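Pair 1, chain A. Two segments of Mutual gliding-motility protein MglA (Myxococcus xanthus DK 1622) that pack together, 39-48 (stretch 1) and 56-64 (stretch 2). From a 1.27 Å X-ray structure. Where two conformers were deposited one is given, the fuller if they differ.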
# COMPACT_ATOMS: atom_id res chain seq x y z
N GLU A 39 11.66 13.63 12.40
CA GLU A 39 10.61 14.20 13.23
C GLU A 39 9.21 13.79 12.81
O GLU A 39 8.26 14.03 13.57
CB GLU A 39 10.69 15.73 13.20
CG GLU A 39 11.84 16.31 13.99
CD GLU A 39 13.17 16.09 13.33
OE1 GLU A 39 13.21 16.09 12.08
OE2 GLU A 39 14.18 15.92 14.05
N THR A 40 9.03 13.21 11.62
CA THR A 40 7.71 12.85 11.13
C THR A 40 7.56 11.36 10.88
O THR A 40 6.61 10.95 10.20
CB THR A 40 7.38 13.61 9.84
OG1 THR A 40 8.28 13.21 8.80
CG2 THR A 40 7.47 15.12 10.04
N LYS A 41 8.47 10.54 11.39
CA LYS A 41 8.37 9.10 11.21
C LYS A 41 8.60 8.40 12.53
O LYS A 41 9.34 8.88 13.40
CB LYS A 41 9.40 8.58 10.21
CG LYS A 41 10.83 8.60 10.72
CD LYS A 41 11.80 8.30 9.63
CE LYS A 41 13.21 8.18 10.15
NZ LYS A 41 14.18 8.10 9.04
N GLY A 42 7.95 7.27 12.68
CA GLY A 42 8.33 6.28 13.66
C GLY A 42 9.28 5.27 13.04
O GLY A 42 9.85 5.48 11.96
N LYS A 43 9.44 4.16 13.73
CA LYS A 43 10.38 3.12 13.34
C LYS A 43 9.75 2.11 12.40
O LYS A 43 8.63 1.63 12.63
CB LYS A 43 10.88 2.41 14.59
CG LYS A 43 12.03 1.49 14.35
CD LYS A 43 12.54 0.89 15.65
CE LYS A 43 13.64 -0.11 15.41
NZ LYS A 43 14.19 -0.58 16.70
N LEU A 44 10.46 1.78 11.32
CA LEU A 44 10.06 0.69 10.45
C LEU A 44 10.41 -0.63 11.12
O LEU A 44 11.57 -0.85 11.49
CB LEU A 44 10.78 0.80 9.10
CG LEU A 44 10.63 -0.38 8.15
CD1 LEU A 44 9.20 -0.60 7.76
CD2 LEU A 44 11.49 -0.14 6.89
N ILE A 45 9.41 -1.49 11.28
CA ILE A 45 9.62 -2.78 11.91
C ILE A 45 9.04 -3.89 11.06
O ILE A 45 8.13 -3.68 10.25
CB ILE A 45 9.02 -2.83 13.34
CG1 ILE A 45 7.52 -2.59 13.27
CG2 ILE A 45 9.74 -1.81 14.26
CD1 ILE A 45 6.80 -2.88 14.59
N SER A 46 9.61 -5.07 11.21
CA SER A 46 9.08 -6.30 10.65
C SER A 46 8.33 -7.06 11.73
O SER A 46 8.66 -6.99 12.93
CB SER A 46 10.20 -7.18 10.11
OG SER A 46 10.81 -6.58 8.99
N LEU A 47 7.31 -7.78 11.30
CA LEU A 47 6.51 -8.60 12.20
C LEU A 47 6.29 -9.96 11.58
O LEU A 47 6.16 -10.11 10.37
CB LEU A 47 5.16 -7.94 12.48
CG LEU A 47 5.28 -6.59 13.20
CD1 LEU A 47 3.92 -5.92 13.19
CD2 LEU A 47 5.78 -6.76 14.61
N SER A 48 6.28 -10.96 12.45
CA SER A 48 5.96 -12.34 12.12
C SER A 48 5.51 -12.99 13.42
O SER A 48 5.54 -12.36 14.47
CB SER A 48 7.16 -13.06 11.51
OG SER A 48 8.24 -13.13 12.42
N PHE A 56 7.27 -12.57 6.97
CA PHE A 56 7.42 -11.21 7.44
C PHE A 56 6.51 -10.25 6.69
O PHE A 56 6.36 -10.33 5.47
CB PHE A 56 8.85 -10.70 7.23
CG PHE A 56 9.88 -11.40 8.04
CD1 PHE A 56 9.97 -11.21 9.42
CD2 PHE A 56 10.79 -12.25 7.43
CE1 PHE A 56 10.93 -11.87 10.16
CE2 PHE A 56 11.76 -12.90 8.17
CZ PHE A 56 11.83 -12.72 9.54
N PHE A 57 5.96 -9.30 7.43
CA PHE A 57 5.40 -8.10 6.82
C PHE A 57 5.83 -6.91 7.66
O PHE A 57 6.40 -7.05 8.75
CB PHE A 57 3.89 -8.18 6.66
CG PHE A 57 3.15 -8.27 7.95
CD1 PHE A 57 2.64 -7.14 8.55
CD2 PHE A 57 2.96 -9.50 8.58
CE1 PHE A 57 1.95 -7.22 9.73
CE2 PHE A 57 2.27 -9.58 9.76
CZ PHE A 57 1.76 -8.46 10.34
N ASP A 58 5.58 -5.72 7.15
CA ASP A 58 6.18 -4.50 7.67
C ASP A 58 5.14 -3.57 8.24
O ASP A 58 3.98 -3.58 7.82
CB ASP A 58 6.91 -3.75 6.55
CG ASP A 58 7.82 -4.64 5.77
OD1 ASP A 58 8.88 -5.03 6.32
OD2 ASP A 58 7.47 -5.01 4.62
N PHE A 59 5.59 -2.73 9.17
CA PHE A 59 4.80 -1.69 9.82
C PHE A 59 5.64 -0.42 9.95
O PHE A 59 6.79 -0.48 10.39
CB PHE A 59 4.35 -2.15 11.21
CG PHE A 59 3.65 -1.08 12.03
CD1 PHE A 59 2.29 -0.87 11.88
CD2 PHE A 59 4.34 -0.29 12.94
CE1 PHE A 59 1.63 0.11 12.64
CE2 PHE A 59 3.68 0.70 13.69
CZ PHE A 59 2.34 0.89 13.54
N LEU A 60 5.05 0.71 9.56
CA LEU A 60 5.75 1.99 9.64
C LEU A 60 4.77 3.12 9.92
O LEU A 60 3.89 3.40 9.09
CB LEU A 60 6.46 2.29 8.32
CG LEU A 60 7.07 3.69 8.15
CD1 LEU A 60 8.09 3.98 9.23
CD2 LEU A 60 7.74 3.80 6.78
N PRO A 61 4.86 3.78 11.08
CA PRO A 61 3.99 4.93 11.36
C PRO A 61 4.61 6.24 10.89
O PRO A 61 5.81 6.46 11.02
CB PRO A 61 3.86 4.90 12.88
CG PRO A 61 5.06 4.23 13.38
CD PRO A 61 5.66 3.39 12.26
N LEU A 62 3.76 7.12 10.36
CA LEU A 62 4.20 8.37 9.78
C LEU A 62 3.20 9.48 10.05
O LEU A 62 2.00 9.24 10.17
CB LEU A 62 4.28 8.29 8.23
CG LEU A 62 5.22 7.28 7.62
CD1 LEU A 62 5.02 7.23 6.10
CD2 LEU A 62 6.66 7.65 7.92
N SER A 63 3.72 10.70 10.07
CA SER A 63 2.90 11.90 10.04
C SER A 63 2.90 12.43 8.62
O SER A 63 3.97 12.68 8.04
CB SER A 63 3.43 12.96 11.00
OG SER A 63 3.43 12.49 12.33
N LEU A 64 1.72 12.60 8.04
CA LEU A 64 1.57 13.13 6.70
C LEU A 64 0.71 14.39 6.87
O LEU A 64 1.07 15.26 7.66
CB LEU A 64 1.12 12.06 5.73
CG LEU A 64 2.07 10.84 5.64
CD1 LEU A 64 1.48 9.64 4.93
CD2 LEU A 64 3.37 11.26 4.94
O HOH W 1 5.30 14.08 13.84
O HOH W 2 6.28 11.65 7.24

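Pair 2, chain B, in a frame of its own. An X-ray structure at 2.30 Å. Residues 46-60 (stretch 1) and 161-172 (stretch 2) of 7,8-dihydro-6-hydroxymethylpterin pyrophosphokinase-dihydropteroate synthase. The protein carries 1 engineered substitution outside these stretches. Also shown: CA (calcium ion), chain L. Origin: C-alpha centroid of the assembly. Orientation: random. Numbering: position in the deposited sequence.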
# COMPACT_ATOMS: atom_id res chain seq x y z
N GLY B 46 -24.86 38.69 -12.27
CA GLY B 46 -23.99 39.36 -11.31
C GLY B 46 -22.60 38.74 -11.25
O GLY B 46 -22.02 38.38 -12.28
N LYS B 47 -22.06 38.62 -10.04
CA LYS B 47 -20.72 38.07 -9.90
C LYS B 47 -20.72 36.76 -9.11
O LYS B 47 -21.12 36.74 -7.95
CB LYS B 47 -19.81 39.10 -9.23
CG LYS B 47 -18.38 38.59 -9.13
CD LYS B 47 -17.38 39.53 -8.52
CE LYS B 47 -16.03 39.12 -9.06
NZ LYS B 47 -14.98 39.37 -8.06
N ILE B 48 -20.17 35.70 -9.72
CA ILE B 48 -19.92 34.45 -9.02
C ILE B 48 -18.76 34.62 -8.04
O ILE B 48 -17.64 34.92 -8.43
CB ILE B 48 -19.63 33.31 -10.02
CG1 ILE B 48 -20.83 33.08 -10.94
CG2 ILE B 48 -19.24 32.04 -9.27
CD1 ILE B 48 -20.56 32.16 -12.11
N ILE B 49 -19.04 34.40 -6.75
CA ILE B 49 -18.07 34.62 -5.70
C ILE B 49 -17.86 33.34 -4.89
O ILE B 49 -17.15 33.38 -3.89
CB ILE B 49 -18.48 35.77 -4.77
CG1 ILE B 49 -19.90 35.58 -4.22
CG2 ILE B 49 -18.30 37.14 -5.42
CD1 ILE B 49 -20.25 36.55 -3.13
N ASN B 50 -18.52 32.23 -5.28
CA ASN B 50 -18.29 30.94 -4.64
C ASN B 50 -18.80 29.81 -5.55
O ASN B 50 -19.71 30.02 -6.35
CB ASN B 50 -18.79 30.89 -3.19
CG ASN B 50 -18.01 29.91 -2.34
OD1 ASN B 50 -17.33 29.02 -2.86
ND2 ASN B 50 -18.10 30.05 -1.04
N THR B 51 -18.17 28.64 -5.47
CA THR B 51 -18.61 27.45 -6.18
C THR B 51 -18.29 26.25 -5.30
O THR B 51 -17.41 26.33 -4.44
CB THR B 51 -17.91 27.25 -7.53
OG1 THR B 51 -16.49 27.46 -7.42
CG2 THR B 51 -18.46 28.11 -8.65
N SER B 52 -19.01 25.14 -5.50
CA SER B 52 -18.71 23.88 -4.86
C SER B 52 -17.89 23.06 -5.85
O SER B 52 -17.68 23.51 -6.97
CB SER B 52 -20.00 23.17 -4.54
OG SER B 52 -20.63 22.69 -5.74
N TYR B 53 -17.44 21.86 -5.45
CA TYR B 53 -17.02 20.88 -6.42
C TYR B 53 -18.19 20.53 -7.34
O TYR B 53 -19.35 20.80 -7.06
CB TYR B 53 -16.39 19.65 -5.75
CG TYR B 53 -15.03 19.96 -5.16
CD1 TYR B 53 -13.90 20.04 -5.97
CD2 TYR B 53 -14.89 20.25 -3.80
CE1 TYR B 53 -12.67 20.39 -5.44
CE2 TYR B 53 -13.67 20.61 -3.26
CZ TYR B 53 -12.55 20.67 -4.08
OH TYR B 53 -11.34 21.07 -3.57
N LEU B 54 -17.85 19.88 -8.44
CA LEU B 54 -18.79 19.17 -9.28
C LEU B 54 -18.99 17.79 -8.66
O LEU B 54 -18.05 17.24 -8.10
CB LEU B 54 -18.10 19.03 -10.63
CG LEU B 54 -18.93 19.44 -11.82
CD1 LEU B 54 -18.04 19.71 -13.03
CD2 LEU B 54 -19.95 18.34 -12.12
N TYR B 55 -20.21 17.24 -8.78
CA TYR B 55 -20.51 15.94 -8.19
C TYR B 55 -21.34 15.09 -9.12
O TYR B 55 -22.27 15.57 -9.76
CB TYR B 55 -21.24 16.09 -6.86
CG TYR B 55 -20.40 16.67 -5.75
CD1 TYR B 55 -19.60 15.85 -4.96
CD2 TYR B 55 -20.37 18.03 -5.51
CE1 TYR B 55 -18.83 16.38 -3.94
CE2 TYR B 55 -19.62 18.57 -4.49
CZ TYR B 55 -18.84 17.74 -3.70
OH TYR B 55 -18.08 18.29 -2.71
N GLU B 56 -21.01 13.80 -9.18
CA GLU B 56 -21.88 12.84 -9.83
C GLU B 56 -22.74 12.15 -8.77
O GLU B 56 -22.22 11.53 -7.84
CB GLU B 56 -21.07 11.82 -10.61
CG GLU B 56 -21.89 10.61 -11.02
CD GLU B 56 -21.00 9.67 -11.79
OE1 GLU B 56 -20.68 9.99 -12.95
OE2 GLU B 56 -20.57 8.66 -11.20
N THR B 57 -24.05 12.30 -8.95
CA THR B 57 -25.04 12.06 -7.91
C THR B 57 -26.00 10.95 -8.34
O THR B 57 -26.47 10.92 -9.48
CB THR B 57 -25.74 13.39 -7.60
OG1 THR B 57 -25.05 13.95 -6.49
CG2 THR B 57 -27.22 13.25 -7.30
N VAL B 58 -26.26 10.03 -7.41
CA VAL B 58 -27.34 9.06 -7.56
C VAL B 58 -28.53 9.55 -6.75
O VAL B 58 -28.38 9.85 -5.56
CB VAL B 58 -26.90 7.64 -7.13
CG1 VAL B 58 -28.08 6.68 -7.04
CG2 VAL B 58 -25.83 7.08 -8.05
N PRO B 59 -29.74 9.67 -7.35
CA PRO B 59 -30.92 10.16 -6.63
C PRO B 59 -31.28 9.38 -5.36
O PRO B 59 -30.76 8.28 -5.12
CB PRO B 59 -32.05 10.10 -7.67
CG PRO B 59 -31.33 10.12 -8.99
CD PRO B 59 -30.04 9.37 -8.76
N GLU B 60 -32.18 9.96 -4.56
CA GLU B 60 -32.47 9.53 -3.20
C GLU B 60 -32.98 8.09 -3.18
O GLU B 60 -32.59 7.32 -2.29
CB GLU B 60 -33.48 10.49 -2.56
CG GLU B 60 -33.00 11.94 -2.52
CD GLU B 60 -32.12 12.30 -1.33
OE1 GLU B 60 -32.61 12.24 -0.19
OE2 GLU B 60 -30.93 12.64 -1.55
N SER B 161 -30.75 7.36 -13.84
CA SER B 161 -29.75 8.30 -14.41
C SER B 161 -28.87 8.89 -13.30
O SER B 161 -29.27 8.96 -12.14
CB SER B 161 -30.42 9.39 -15.20
OG SER B 161 -31.12 8.85 -16.32
N TYR B 162 -27.66 9.31 -13.70
CA TYR B 162 -26.78 10.08 -12.83
C TYR B 162 -27.11 11.57 -12.98
O TYR B 162 -27.47 12.03 -14.06
CB TYR B 162 -25.32 9.85 -13.22
CG TYR B 162 -24.79 8.45 -13.00
CD1 TYR B 162 -24.45 8.01 -11.73
CD2 TYR B 162 -24.57 7.60 -14.07
CE1 TYR B 162 -23.94 6.74 -11.52
CE2 TYR B 162 -24.06 6.32 -13.88
CZ TYR B 162 -23.74 5.89 -12.60
OH TYR B 162 -23.23 4.64 -12.40
N PHE B 163 -26.96 12.31 -11.87
CA PHE B 163 -27.06 13.76 -11.90
C PHE B 163 -25.67 14.37 -11.70
O PHE B 163 -24.84 13.83 -10.95
CB PHE B 163 -28.05 14.26 -10.85
CG PHE B 163 -29.51 14.05 -11.19
CD1 PHE B 163 -30.09 12.79 -11.12
CD2 PHE B 163 -30.30 15.13 -11.57
CE1 PHE B 163 -31.43 12.61 -11.43
CE2 PHE B 163 -31.65 14.95 -11.87
CZ PHE B 163 -32.21 13.69 -11.81
N TYR B 164 -25.43 15.49 -12.38
CA TYR B 164 -24.21 16.27 -12.30
C TYR B 164 -24.59 17.65 -11.79
O TYR B 164 -25.44 18.33 -12.37
CB TYR B 164 -23.44 16.26 -13.63
CG TYR B 164 -23.08 14.86 -14.02
CD1 TYR B 164 -23.97 14.07 -14.75
CD2 TYR B 164 -21.92 14.27 -13.55
CE1 TYR B 164 -23.68 12.74 -15.04
CE2 TYR B 164 -21.62 12.95 -13.84
CZ TYR B 164 -22.51 12.18 -14.57
OH TYR B 164 -22.23 10.87 -14.85
N ASN B 165 -23.95 18.04 -10.68
CA ASN B 165 -24.46 19.08 -9.82
C ASN B 165 -23.33 20.01 -9.40
O ASN B 165 -22.23 19.55 -9.11
CB ASN B 165 -24.99 18.46 -8.53
CG ASN B 165 -26.37 18.95 -8.17
OD1 ASN B 165 -27.33 18.67 -8.90
ND2 ASN B 165 -26.48 19.66 -7.06
N LEU B 166 -23.66 21.28 -9.24
CA LEU B 166 -22.72 22.27 -8.77
C LEU B 166 -23.53 23.42 -8.17
O LEU B 166 -24.53 23.81 -8.77
CB LEU B 166 -21.91 22.71 -9.99
CG LEU B 166 -21.17 24.04 -9.87
CD1 LEU B 166 -20.00 23.87 -8.94
CD2 LEU B 166 -20.68 24.47 -11.24
N THR B 167 -23.10 23.94 -7.02
CA THR B 167 -23.67 25.17 -6.49
C THR B 167 -22.74 26.36 -6.78
O THR B 167 -21.55 26.17 -7.07
CB THR B 167 -24.08 25.04 -5.02
OG1 THR B 167 -22.96 24.70 -4.19
CG2 THR B 167 -25.26 24.11 -4.80
N VAL B 168 -23.32 27.58 -6.74
CA VAL B 168 -22.63 28.84 -6.92
C VAL B 168 -23.26 29.88 -6.01
O VAL B 168 -24.47 29.85 -5.79
CB VAL B 168 -22.60 29.34 -8.39
CG1 VAL B 168 -22.33 28.23 -9.39
CG2 VAL B 168 -23.84 30.12 -8.77
N VAL B 169 -22.43 30.77 -5.45
CA VAL B 169 -22.93 31.98 -4.81
C VAL B 169 -22.73 33.15 -5.78
O VAL B 169 -21.65 33.31 -6.37
CB VAL B 169 -22.24 32.24 -3.46
CG1 VAL B 169 -22.72 33.53 -2.82
CG2 VAL B 169 -22.37 31.07 -2.48
N VAL B 170 -23.80 33.94 -5.96
CA VAL B 170 -23.83 35.09 -6.85
C VAL B 170 -24.11 36.35 -6.04
O VAL B 170 -25.03 36.40 -5.22
CB VAL B 170 -24.88 34.89 -7.97
CG1 VAL B 170 -24.84 36.01 -9.00
CG2 VAL B 170 -24.67 33.58 -8.69
N LYS B 171 -23.27 37.37 -6.25
CA LYS B 171 -23.61 38.73 -5.84
C LYS B 171 -24.37 39.35 -7.01
O LYS B 171 -23.80 39.50 -8.10
CB LYS B 171 -22.35 39.49 -5.42
CG LYS B 171 -22.50 40.95 -5.00
CD LYS B 171 -21.16 41.71 -5.12
CE LYS B 171 -20.33 41.83 -3.84
NZ LYS B 171 -18.89 42.04 -4.12
N THR B 172 -25.67 39.62 -6.79
CA THR B 172 -26.60 39.88 -7.89
C THR B 172 -27.19 41.29 -7.79
O THR B 172 -27.34 41.86 -6.71
CB THR B 172 -27.65 38.77 -8.01
OG1 THR B 172 -28.20 38.86 -9.33
CG2 THR B 172 -28.76 38.84 -6.99
CA CA L . -20.65 39.44 -14.05
O HOH W 3 -20.36 40.67 -12.33
O HOH W 4 -22.05 41.34 -14.64

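Pair 1 and pair 2 share a broken antiparallel ladder: two strands run in opposite directions, and between two stretches of pairing the register shifts by one residue. Fourteen central residues superpose with a backbone RMSD of 0.8 Å. In pair 1 the shift lies between K41(A), bridged to L62(A), and I45(A), paired with F59(A); in pair 2 it lies between the matching T51(B), bridged to V168(B), and Y55(B), paired with N165(B).

Beyond the break, backbone bonds recur at matched positions. I45(A) and F59(A) exchange two bonds, N of each to O of the other, both 2.9 Å; Y55(B) and N165(B) do the same, both at 3.1 Å but more bent. Two residues further along, L47(A) N to F57(A) O (2.8 Å) corresponds to T57(B) N to F163(B) O (2.6 Å). On the other side of the break, S63(A) N donates to T40(A) O at 2.9 Å, as V169(B) N does to N50(B) O at 3.0 Å.

At the break one backbone bond is shared, but the return bond is not. G42(A) N donates to P61(A) O (2.8 Å), and the matching S52(B) N to T167(B) O (3.2 Å). P61(A), a proline, has no amide hydrogen to return, whereas T167(B) N donates to S52(B) OG (3.0 Å), and that hydroxyl in turn donates to Y53(B) O (2.6 Å). An ideal CB on G42(A) would lie 2.6 Å from P61(A) CG, a clash; in pair 2 the serine side chain points toward the partner strand and is used for bonding.

Leucines occupy matching positions around the break: L44(A) matches L54(B), and L60(A) matches L166(B), with side-chain centres 0.7 and 0.5 Å apart. L60(A) CD1 reaches G42(A) O at 3.6 Å, and L166(B) CD1 reaches S52(B) O at 3.1 Å.

Elsewhere the same sites are filled with different chemistry. The side chains of S46(A) and D58(A) only come near, OG to OD1 3.6 Å, with no hydrogen bond assigned, where at the matching E56(B) and Y164(B) the phenol Y164(B) OH donates to E56(B) OE1 at 2.6 Å. On the I45(A) and L47(A) face, pair 1 is apolar: I45(A) CG1 lies 3.8 Å from F59(A) CB, and L47(A) CB covers one face of the F57(A) ring. The matching face of pair 2 mixes Y55(B) and T57(B) with N165(B) and F163(B); T57(B) CG2 still packs 3.8 Å from F163(B) CB. At S63(A), V169(B) supplies a methyl, CG2, 3.7 Å from N50(B) CB, while S63(A) OG and E39(A) O both bind water 1.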